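Local coordinates for nitrogenase molybdenum-iron protein alpha chain (Clostridium pasteurianum, PDB 4WES) that forms, with the beta chain, the nitrogenase component that reduces dinitrogen to ammonium at its iron-sulfur-molybdenum cofactor, at residues 181-186 / 368-372; 58-63 / 185-190; 53-58 / 172-176. All coordinates share one frame; numbering follows the deposited sequence.

Interaction 1: 181-186 / 368-372. With ICS (iron-sulfur-molybdenum cluster with interstitial carbon), chain F; HCA (3-hydroxy-3-carboxy-adipic acid), chain E.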
loop_
_atom_site.group_PDB
_atom_site.type_symbol
_atom_site.label_atom_id
_atom_site.label_comp_id
_atom_site.label_asym_id
_atom_site.label_seq_id
_atom_site.Cartn_x
_atom_site.Cartn_y
_atom_site.Cartn_z
ATOM N N SER A 181 -39.500 7.709 -13.524
ATOM C CA SER A 181 -38.165 8.179 -13.276
ATOM C C SER A 181 -38.048 8.667 -11.831
ATOM O O SER A 181 -39.006 8.609 -11.049
ATOM C CB SER A 181 -37.857 9.337 -14.203
ATOM O OG SER A 181 -38.706 10.441 -13.855
ATOM N N GLN A 182 -36.899 9.273 -11.539
ATOM C CA GLN A 182 -36.681 9.957 -10.264
ATOM C C GLN A 182 -37.677 11.082 -10.018
ATOM O O GLN A 182 -37.931 11.439 -8.847
ATOM C CB GLN A 182 -35.271 10.527 -10.200
ATOM C CG GLN A 182 -34.119 9.515 -10.220
ATOM C CD GLN A 182 -33.576 9.264 -11.622
ATOM O OE1 GLN A 182 -34.330 8.983 -12.534
ATOM N NE2 GLN A 182 -32.268 9.284 -11.766
ATOM N N SER A 183 -38.183 11.693 -11.079
ATOM C CA SER A 183 -39.042 12.853 -10.934
ATOM C C SER A 183 -40.231 12.630 -9.989
ATOM O O SER A 183 -40.531 13.506 -9.164
ATOM C CB SER A 183 -39.525 13.330 -12.299
ATOM O OG SER A 183 -40.471 14.359 -12.142
ATOM N N ALA A 184 -40.928 11.504 -10.145
ATOM C CA ALA A 184 -42.081 11.261 -9.270
ATOM C C ALA A 184 -41.686 11.331 -7.797
ATOM O O ALA A 184 -42.469 11.764 -6.937
ATOM C CB ALA A 184 -42.727 9.941 -9.617
ATOM N N GLY A 185 -40.489 10.838 -7.497
ATOM C CA GLY A 185 -40.004 10.888 -6.128
ATOM C C GLY A 185 -39.805 12.303 -5.596
ATOM O O GLY A 185 -40.069 12.569 -4.435
ATOM N N HIS A 186 -39.351 13.215 -6.451
ATOM C CA HIS A 186 -39.267 14.601 -6.036
ATOM C C HIS A 186 -40.641 15.099 -5.617
ATOM O O HIS A 186 -40.810 15.749 -4.576
ATOM C CB HIS A 186 -38.839 15.528 -7.169
ATOM C CG HIS A 186 -37.533 15.211 -7.819
ATOM N ND1 HIS A 186 -37.274 15.628 -9.111
ATOM C CD2 HIS A 186 -36.442 14.548 -7.378
ATOM C CE1 HIS A 186 -36.047 15.252 -9.412
ATOM N NE2 HIS A 186 -35.532 14.583 -8.402
ATOM N N GLU A 368 -32.272 13.213 -18.304
ATOM C CA GLU A 368 -32.907 11.921 -18.047
ATOM C C GLU A 368 -34.408 12.060 -17.879
ATOM O O GLU A 368 -35.151 11.222 -18.412
ATOM C CB GLU A 368 -32.337 11.258 -16.797
ATOM C CG GLU A 368 -30.877 10.837 -16.821
ATOM C CD GLU A 368 -30.423 10.168 -15.533
ATOM O OE1 GLU A 368 -29.158 10.076 -15.355
ATOM O OE2 GLU A 368 -31.259 9.721 -14.716
ATOM N N PHE A 369 -34.847 13.018 -17.064
ATOM C CA PHE A 369 -36.219 12.940 -16.532
ATOM C C PHE A 369 -36.894 14.291 -16.360
ATOM O O PHE A 369 -37.956 14.383 -15.744
ATOM C CB PHE A 369 -36.203 12.171 -15.180
ATOM C CG PHE A 369 -35.232 12.738 -14.176
ATOM C CD1 PHE A 369 -35.441 13.975 -13.573
ATOM C CD2 PHE A 369 -34.090 12.036 -13.865
ATOM C CE1 PHE A 369 -34.507 14.519 -12.757
ATOM C CE2 PHE A 369 -33.153 12.576 -12.999
ATOM C CZ PHE A 369 -33.340 13.825 -12.479
ATOM N N ALA A 370 -36.289 15.353 -16.893
ATOM C CA ALA A 370 -36.906 16.664 -16.826
ATOM C C ALA A 370 -38.229 16.655 -17.590
ATOM O O ALA A 370 -38.503 15.786 -18.414
ATOM C CB ALA A 370 -35.978 17.716 -17.411
ATOM N N HIS A 371 -39.033 17.681 -17.339
ATOM C CA HIS A 371 -40.319 17.813 -17.964
ATOM C C HIS A 371 -40.230 18.868 -19.081
ATOM O O HIS A 371 -39.224 19.576 -19.198
ATOM C CB HIS A 371 -41.412 18.188 -16.951
ATOM C CG HIS A 371 -41.571 17.215 -15.824
ATOM N ND1 HIS A 371 -42.607 17.332 -14.926
ATOM C CD2 HIS A 371 -40.811 16.187 -15.374
ATOM C CE1 HIS A 371 -42.490 16.401 -13.996
ATOM N NE2 HIS A 371 -41.410 15.691 -14.237
ATOM N N ARG A 372 -41.310 19.025 -19.856
ATOM C CA ARG A 372 -41.273 19.989 -20.954
ATOM C C ARG A 372 -40.931 21.388 -20.458
ATOM O O ARG A 372 -40.258 22.136 -21.173
ATOM C CB ARG A 372 -42.596 20.004 -21.713
ATOM C CG ARG A 372 -42.760 18.837 -22.683
ATOM C CD ARG A 372 -44.041 18.962 -23.483
ATOM N NE ARG A 372 -44.046 20.191 -24.262
ATOM C CZ ARG A 372 -45.092 20.974 -24.403
ATOM N NH1 ARG A 372 -46.290 20.599 -23.984
ATOM N NH2 ARG A 372 -44.934 22.132 -25.007
HETATM FE FE1 ICS F . -32.045 18.547 -9.252
HETATM MO MO1 ICS F . -27.888 13.027 -10.053
HETATM FE FE2 ICS F . -31.968 15.891 -9.338
HETATM FE FE3 ICS F . -29.958 17.244 -8.210
HETATM FE FE4 ICS F . -30.343 17.360 -10.836
HETATM FE FE5 ICS F . -28.821 15.300 -11.155
HETATM FE FE6 ICS F . -30.401 13.863 -9.617
HETATM FE FE7 ICS F . -28.436 15.177 -8.556
HETATM C CX ICS F . -29.999 15.847 -9.652
HETATM S S1A ICS F . -32.627 17.220 -11.044
HETATM S S1B ICS F . -29.621 13.239 -11.608
HETATM S S2A ICS F . -32.124 17.168 -7.467
HETATM S S2B ICS F . -32.545 13.745 -9.218
HETATM S S3A ICS F . -29.072 16.986 -12.631
HETATM S S3B ICS F . -29.079 13.100 -8.002
HETATM S S4A ICS F . -29.820 19.126 -9.467
HETATM S S4B ICS F . -26.848 15.124 -10.110
HETATM S S5A ICS F . -28.240 16.636 -6.916
HETATM C C1 HCA E . -29.763 8.959 -8.747
HETATM C C2 HCA E . -28.476 9.482 -8.103
HETATM C C3 HCA E . -27.476 10.068 -9.097
HETATM C C4 HCA E . -26.664 8.979 -9.824
HETATM C C5 HCA E . -25.514 9.662 -10.584
HETATM C C6 HCA E . -24.854 8.938 -11.719
HETATM C C7 HCA E . -26.489 10.958 -8.338
HETATM O O1 HCA E . -30.115 9.401 -9.849
HETATM O O2 HCA E . -30.434 8.122 -8.120
HETATM O O3 HCA E . -23.595 9.049 -11.840
HETATM O O4 HCA E . -25.556 8.271 -12.512
HETATM O O5 HCA E . -26.325 12.123 -8.762
HETATM O O6 HCA E . -25.859 10.474 -7.387
HETATM O O7 HCA E . -28.149 10.840 -10.080
HETATM O O HOH W 1 -39.479 12.066 -15.784
#

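Interaction 2: 58-63 / 185-190. With ICS (iron-sulfur-molybdenum cluster with interstitial carbon), chain F.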
loop_
_atom_site.group_PDB
_atom_site.type_symbol
_atom_site.label_atom_id
_atom_site.label_comp_id
_atom_site.label_asym_id
_atom_site.label_seq_id
_atom_site.Cartn_x
_atom_site.Cartn_y
_atom_site.Cartn_z
ATOM N N CYS A 58 -36.963 10.428 -4.160
ATOM C CA CYS A 58 -37.530 10.840 -2.853
ATOM C C CYS A 58 -36.528 10.664 -1.712
ATOM O O CYS A 58 -36.138 11.641 -1.057
ATOM C CB CYS A 58 -38.778 9.999 -2.604
ATOM S SG CYS A 58 -39.676 10.497 -1.102
ATOM N N LYS A 59 -36.074 9.435 -1.472
ATOM C CA LYS A 59 -35.151 9.155 -0.384
ATOM C C LYS A 59 -33.723 9.539 -0.736
ATOM O O LYS A 59 -33.025 10.200 0.024
ATOM C CB LYS A 59 -35.239 7.679 0.018
ATOM C CG LYS A 59 -34.545 7.285 1.318
ATOM C CD LYS A 59 -33.058 7.048 1.246
ATOM C CE LYS A 59 -32.568 6.540 2.580
ATOM N NZ LYS A 59 -31.105 6.267 2.627
ATOM N N GLY A 60 -33.260 9.050 -1.889
ATOM C CA GLY A 60 -31.870 9.259 -2.233
ATOM C C GLY A 60 -31.514 10.695 -2.544
ATOM O O GLY A 60 -30.359 11.092 -2.347
ATOM N N VAL A 61 -32.485 11.460 -3.035
ATOM C CA VAL A 61 -32.249 12.791 -3.566
ATOM C C VAL A 61 -32.789 13.874 -2.630
ATOM O O VAL A 61 -32.017 14.591 -1.992
ATOM C CB VAL A 61 -32.775 12.931 -5.021
ATOM C CG1 VAL A 61 -32.689 14.368 -5.496
ATOM C CG2 VAL A 61 -31.993 11.981 -5.932
ATOM N N VAL A 62 -34.105 14.019 -2.500
ATOM C CA VAL A 62 -34.621 15.161 -1.751
ATOM C C VAL A 62 -34.478 15.021 -0.246
ATOM O O VAL A 62 -34.073 15.969 0.452
ATOM C CB VAL A 62 -36.084 15.472 -2.158
ATOM C CG1 VAL A 62 -36.669 16.583 -1.273
ATOM C CG2 VAL A 62 -36.143 15.871 -3.627
ATOM N N MET A 63 -34.791 13.864 0.312
ATOM C CA MET A 63 -34.906 13.734 1.770
ATOM C C MET A 63 -33.603 13.349 2.474
ATOM O O MET A 63 -33.308 13.876 3.555
ATOM C CB MET A 63 -35.982 12.734 2.138
ATOM C CG MET A 63 -37.365 13.201 1.752
ATOM S SD MET A 63 -37.867 14.757 2.515
ATOM C CE MET A 63 -37.697 14.336 4.244
ATOM N N GLY A 185 -40.489 10.838 -7.497
ATOM C CA GLY A 185 -40.004 10.888 -6.128
ATOM C C GLY A 185 -39.805 12.303 -5.596
ATOM O O GLY A 185 -40.069 12.569 -4.435
ATOM N N HIS A 186 -39.351 13.215 -6.451
ATOM C CA HIS A 186 -39.267 14.601 -6.036
ATOM C C HIS A 186 -40.641 15.099 -5.617
ATOM O O HIS A 186 -40.810 15.749 -4.576
ATOM C CB HIS A 186 -38.839 15.528 -7.169
ATOM C CG HIS A 186 -37.533 15.211 -7.819
ATOM N ND1 HIS A 186 -37.274 15.628 -9.111
ATOM C CD2 HIS A 186 -36.442 14.548 -7.378
ATOM C CE1 HIS A 186 -36.047 15.252 -9.412
ATOM N NE2 HIS A 186 -35.532 14.583 -8.402
ATOM N N HIS A 187 -41.635 14.811 -6.460
ATOM C CA HIS A 187 -42.984 15.342 -6.219
ATOM C C HIS A 187 -43.537 14.767 -4.901
ATOM O O HIS A 187 -44.101 15.481 -4.072
ATOM C CB HIS A 187 -43.856 14.999 -7.409
ATOM C CG HIS A 187 -45.151 15.736 -7.454
ATOM N ND1 HIS A 187 -45.886 15.826 -8.605
ATOM C CD2 HIS A 187 -45.814 16.452 -6.528
ATOM C CE1 HIS A 187 -46.969 16.548 -8.395
ATOM N NE2 HIS A 187 -46.948 16.932 -7.136
ATOM N N ILE A 188 -43.372 13.463 -4.719
ATOM C CA ILE A 188 -43.833 12.787 -3.517
ATOM C C ILE A 188 -43.137 13.379 -2.289
ATOM O O ILE A 188 -43.786 13.642 -1.246
ATOM C CB ILE A 188 -43.578 11.267 -3.649
ATOM C CG1 ILE A 188 -44.516 10.676 -4.712
ATOM C CG2 ILE A 188 -43.791 10.546 -2.313
ATOM C CD1 ILE A 188 -44.080 9.331 -5.271
ATOM N N ALA A 189 -41.837 13.629 -2.349
ATOM C CA ALA A 189 -41.143 14.235 -1.239
ATOM C C ALA A 189 -41.677 15.631 -0.965
ATOM O O ALA A 189 -41.901 16.010 0.202
ATOM C CB ALA A 189 -39.645 14.284 -1.491
ATOM N N ASN A 190 -41.824 16.433 -2.015
ATOM C CA ASN A 190 -42.252 17.814 -1.828
ATOM C C ASN A 190 -43.605 17.905 -1.143
ATOM O O ASN A 190 -43.835 18.798 -0.335
ATOM C CB ASN A 190 -42.338 18.578 -3.165
ATOM C CG ASN A 190 -41.002 19.171 -3.660
ATOM O OD1 ASN A 190 -40.946 20.354 -3.943
ATOM N ND2 ASN A 190 -39.958 18.355 -3.756
HETATM FE FE1 ICS F . -32.045 18.547 -9.252
HETATM MO MO1 ICS F . -27.888 13.027 -10.053
HETATM FE FE2 ICS F . -31.968 15.891 -9.338
HETATM FE FE3 ICS F . -29.958 17.244 -8.210
HETATM FE FE4 ICS F . -30.343 17.360 -10.836
HETATM FE FE5 ICS F . -28.821 15.300 -11.155
HETATM FE FE6 ICS F . -30.401 13.863 -9.617
HETATM FE FE7 ICS F . -28.436 15.177 -8.556
HETATM C CX ICS F . -29.999 15.847 -9.652
HETATM S S1A ICS F . -32.627 17.220 -11.044
HETATM S S1B ICS F . -29.621 13.239 -11.608
HETATM S S2A ICS F . -32.124 17.168 -7.467
HETATM S S2B ICS F . -32.545 13.745 -9.218
HETATM S S3A ICS F . -29.072 16.986 -12.631
HETATM S S3B ICS F . -29.079 13.100 -8.002
HETATM S S4A ICS F . -29.820 19.126 -9.467
HETATM S S4B ICS F . -26.848 15.124 -10.110
HETATM S S5A ICS F . -28.240 16.636 -6.916
#

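Interaction 3: 53-58 / 172-176. With CLF (Fe(8)-S(7) cluster), chain H.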
loop_
_atom_site.group_PDB
_atom_site.type_symbol
_atom_site.label_atom_id
_atom_site.label_comp_id
_atom_site.label_asym_id
_atom_site.label_seq_id
_atom_site.Cartn_x
_atom_site.Cartn_y
_atom_site.Cartn_z
ATOM N N CYS A 53 -35.374 5.474 -10.264
ATOM C CA CYS A 53 -36.731 5.238 -9.809
ATOM C C CYS A 53 -37.234 6.318 -8.857
ATOM O O CYS A 53 -36.499 7.209 -8.405
ATOM C CB CYS A 53 -36.848 3.888 -9.120
ATOM S SG CYS A 53 -35.926 3.824 -7.556
ATOM N N ALA A 54 -38.523 6.238 -8.509
ATOM C CA ALA A 54 -39.125 7.241 -7.621
ATOM C C ALA A 54 -38.543 7.215 -6.213
ATOM O O ALA A 54 -38.475 8.247 -5.563
ATOM C CB ALA A 54 -40.629 7.042 -7.558
ATOM N N TYR A 55 -38.114 6.053 -5.736
ATOM C CA TYR A 55 -37.504 5.950 -4.435
ATOM C C TYR A 55 -36.179 6.703 -4.406
ATOM O O TYR A 55 -35.876 7.438 -3.466
ATOM C CB TYR A 55 -37.310 4.481 -4.034
ATOM C CG TYR A 55 -36.282 4.273 -2.964
ATOM C CD1 TYR A 55 -34.964 4.015 -3.280
ATOM C CD2 TYR A 55 -36.614 4.376 -1.612
ATOM C CE1 TYR A 55 -34.013 3.852 -2.322
ATOM C CE2 TYR A 55 -35.658 4.220 -0.641
ATOM C CZ TYR A 55 -34.348 3.951 -0.966
ATOM O OH TYR A 55 -33.414 3.762 0.012
ATOM N N ALA A 56 -35.385 6.597 -5.486
ATOM C CA ALA A 56 -34.163 7.379 -5.590
ATOM C C ALA A 56 -34.477 8.860 -5.491
ATOM O O ALA A 56 -33.842 9.600 -4.747
ATOM C CB ALA A 56 -33.449 7.045 -6.903
ATOM N N GLY A 57 -35.483 9.321 -6.256
ATOM C CA GLY A 57 -35.808 10.736 -6.260
ATOM C C GLY A 57 -36.293 11.267 -4.923
ATOM O O GLY A 57 -36.061 12.429 -4.567
ATOM N N CYS A 58 -36.963 10.428 -4.160
ATOM C CA CYS A 58 -37.530 10.840 -2.853
ATOM C C CYS A 58 -36.528 10.664 -1.712
ATOM O O CYS A 58 -36.138 11.641 -1.057
ATOM C CB CYS A 58 -38.778 9.999 -2.604
ATOM S SG CYS A 58 -39.676 10.497 -1.102
ATOM N N PHE A 172 -43.365 8.165 3.217
ATOM C CA PHE A 172 -43.305 8.544 1.812
ATOM C C PHE A 172 -43.598 7.328 0.955
ATOM O O PHE A 172 -42.830 6.355 0.990
ATOM C CB PHE A 172 -41.916 9.084 1.448
ATOM C CG PHE A 172 -41.525 10.315 2.216
ATOM C CD1 PHE A 172 -40.960 10.231 3.464
ATOM C CD2 PHE A 172 -41.728 11.578 1.674
ATOM C CE1 PHE A 172 -40.604 11.355 4.189
ATOM C CE2 PHE A 172 -41.368 12.722 2.378
ATOM C CZ PHE A 172 -40.827 12.616 3.647
ATOM N N SER A 173 -44.679 7.384 0.164
ATOM C CA SER A 173 -45.047 6.264 -0.703
ATOM C C SER A 173 -44.361 6.417 -2.050
ATOM O O SER A 173 -44.986 6.719 -3.049
ATOM C CB SER A 173 -46.545 6.183 -0.858
ATOM O OG SER A 173 -47.138 5.718 0.337
ATOM N N CYS A 174 -43.053 6.209 -2.028
ATOM C CA CYS A 174 -42.158 6.359 -3.186
ATOM C C CYS A 174 -41.705 5.027 -3.766
ATOM O O CYS A 174 -40.572 4.871 -4.210
ATOM C CB CYS A 174 -40.996 7.257 -2.843
ATOM S SG CYS A 174 -40.051 6.729 -1.382
ATOM N N GLU A 175 -42.625 4.066 -3.814
ATOM C CA GLU A 175 -42.337 2.803 -4.481
ATOM C C GLU A 175 -41.717 3.035 -5.852
ATOM O O GLU A 175 -42.165 3.882 -6.608
ATOM C CB GLU A 175 -43.586 1.944 -4.632
ATOM C CG GLU A 175 -44.189 1.391 -3.367
ATOM C CD GLU A 175 -45.153 2.295 -2.609
ATOM O OE1 GLU A 175 -45.874 1.719 -1.765
ATOM O OE2 GLU A 175 -45.201 3.522 -2.836
ATOM N N GLY A 176 -40.698 2.233 -6.192
ATOM C CA GLY A 176 -39.870 2.573 -7.343
ATOM C C GLY A 176 -40.528 2.633 -8.662
ATOM O O GLY A 176 -40.112 3.411 -9.517
HETATM FE FE1 CLF H . -37.536 -0.653 -6.523
HETATM FE FE2 CLF H . -35.176 -0.870 -7.310
HETATM FE FE3 CLF H . -36.046 1.688 -6.731
HETATM FE FE4 CLF H . -35.612 -0.176 -4.809
HETATM S S1 CLF H . -36.159 -2.364 -5.594
HETATM S S2A CLF H . -36.738 0.333 -8.482
HETATM S S4A CLF H . -34.036 0.771 -6.156
HETATM S S3A CLF H . -37.517 1.122 -5.010
HETATM FE FE5 CLF H . -33.511 -2.493 -3.354
HETATM FE FE6 CLF H . -35.192 -5.544 -4.325
HETATM FE FE7 CLF H . -32.589 -4.720 -4.659
HETATM FE FE8 CLF H . -34.179 -3.390 -6.374
HETATM S S2B CLF H . -33.843 -4.591 -2.735
HETATM S S3B CLF H . -33.958 -5.651 -6.279
HETATM S S4B CLF H . -32.313 -2.521 -5.308
#

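Interaction 1: 181-186 / 368-372
Phe-369 reaches Gln-182 and His-186 because its CG is tucked back over its own backbone (chi1 54°), while the Gln-182 chain bends at chi2 (94°) and carries its amide past the rim of the ring. Gln-182 CB lies over one face of the phenyl, 4.3 Å from the centroid, in a CH-pi contact. The amide nitrogen grips two acidic partners: Gln-182 NE2 donates to Glu-368 OE2 at 3.1 Å. Gln-182 NE2 also donates to O1 of homocitrate (HCA) at 2.9 Å, the acid that binds the molybdenum through O5 and O7. Gln-182 OE1 accepts from Gly-52 N, so both ends of the amide are held. Phe-369 CE1 meets His-186 CE1 at 3.8 Å, near the imidazole plane, the rings oblique. Both residues converge on the iron-sulfur-molybdenum cluster: His-186 NE2 lies 3.2 Å from sulfur S2B, in the imidazole plane, and Phe-369 CZ 3.4 Å from it. Further out, Ser-183 OG and His-371 NE2 share a 2.7 Å hydrogen bond, and a water links Ser-181 OG, the helix cap, to Phe-369 O. The contact joins the start of helix 182-196 to the loop between strand 361-367 and helix 372-376, with helix 263-277 against Ser-183, His-186 and His-371.

Interaction 2: 58-63 / 185-190
Val-62 and His-186 meet at about a right angle, the CG2 methyl of the valine reaching CD2 of the imidazole at 4.0 Å, obliquely to the ring. The two valine branches divide the work: CG1, anti to the backbone N (chi1 174°), turns to Ala-189 CB at 3.8 Å, whereas CG2 takes the histidine. Ala-189 presents its methyl to helix 58-63 and is met by three side chains, Val-62, Cys-58 through SG, and Met-63 through CG. Cys-58 lies alongside the other helix: Cys-58 CB rests against Gly-185 O at 3.4 Å, and SG goes on toward Ala-189 CB and, more distantly, Ile-188 CG2. The backbones of Cys-58 and Gly-185 come to 4.1 Å between CA atoms, an approach possible because Gly-185 has no side chain, and Cys-58 N lies where one would project. Val-61 faces the iron-sulfur-molybdenum cluster with both branches; CG1 is 3.5 Å from sulfur S2A and CG2 touches sulfur S3B, while the same CG1 passes beside His-186 NE2. No hydrogen bond crosses between the segments, so this is apolar helix packing; the axes of the two segments approach to 8.8 Å and cross at -64°. On the second helix His-186 O accepts from both Asn-190 N and Asn-190 ND2, the amide donor standing above the carbonyl plane. Asn-190 ND2 also donates to Ser-265 O, and Asn-190 OD1 accepts from Ile-269 N, so this side chain ties helix 182-196 to helix 263-277. Helix 54-63, which makes a wider pi-type turn here, has strands 69-74 and 138-143 against Lys-59 and Met-63, and so lies between the parallel sheet that holds these strands and helix 182-196.

Interaction 3: 53-58 / 172-176
Buried packing of a helix start against a loop, beside the [8Fe-7S] cluster whose ligands are shared with the beta chain, defines this contact: the beginning of helix 54-63 packs on the end of strand 169-172 and the loop after it. Cys-53, the N-cap, binds an iron of the cluster, FE3, through SG at 2.3 Å, and the same sulfur accepts from Ala-56 N at 3.5 Å. The Cys-53 CB rests on Gly-176 O at 3.3 Å, and Ala-54 N makes a long, weak but nearly straight hydrogen bond to that oxygen. Gly-176 N lies 3.6 Å from sulfur S3A, and the glycine, with no side chain, lets the loop lie against the cluster. Tyr-55 brings CB to within 3.5 Å of sulfur S3A; its hydroxyl is hydrogen-bonded to Cys-79 O and Thr-73 OG1. Away from the metal, thiols take over: Cys-58 CB meets Cys-174 CB at 3.5 Å, and Cys-58 SG approaches the Phe-172 ring obliquely, 3.6 Å from CD2. Cys-174 SG also comes obliquely to the Tyr-55 ring. Around them, Tyr-142 of strand 138-143 meets Tyr-55, Phe-172 and Cys-174, helix 182-196 backs Ala-54, Cys-58 and Phe-172, and Tyr-51 of the beta chain packs on Tyr-55.

All three contacts are buried, and none is a surface patch. Interactions 1 and 2 share helix 182-196 and both reach the molybdenum cofactor through the shared His-186, joined by Phe-369 in one and Val-61 in the other; interactions 2 and 3 share helix 54-63, with Cys-58 serving both. The chemistry changes along the way. Interaction 1 is the polar one, with an amide gripped by homocitrate and a carboxylate, and serine, histidine and water bonds farther off; interaction 2 is close apolar packing of two crossing helices without a hydrogen bond between them; interaction 3 combines thiols and aromatic rings with iron ligation, near the beta chain. Helix 54-63 therefore has the [8Fe-7S] cluster at its start and the molybdenum cofactor beside Val-61 near its end.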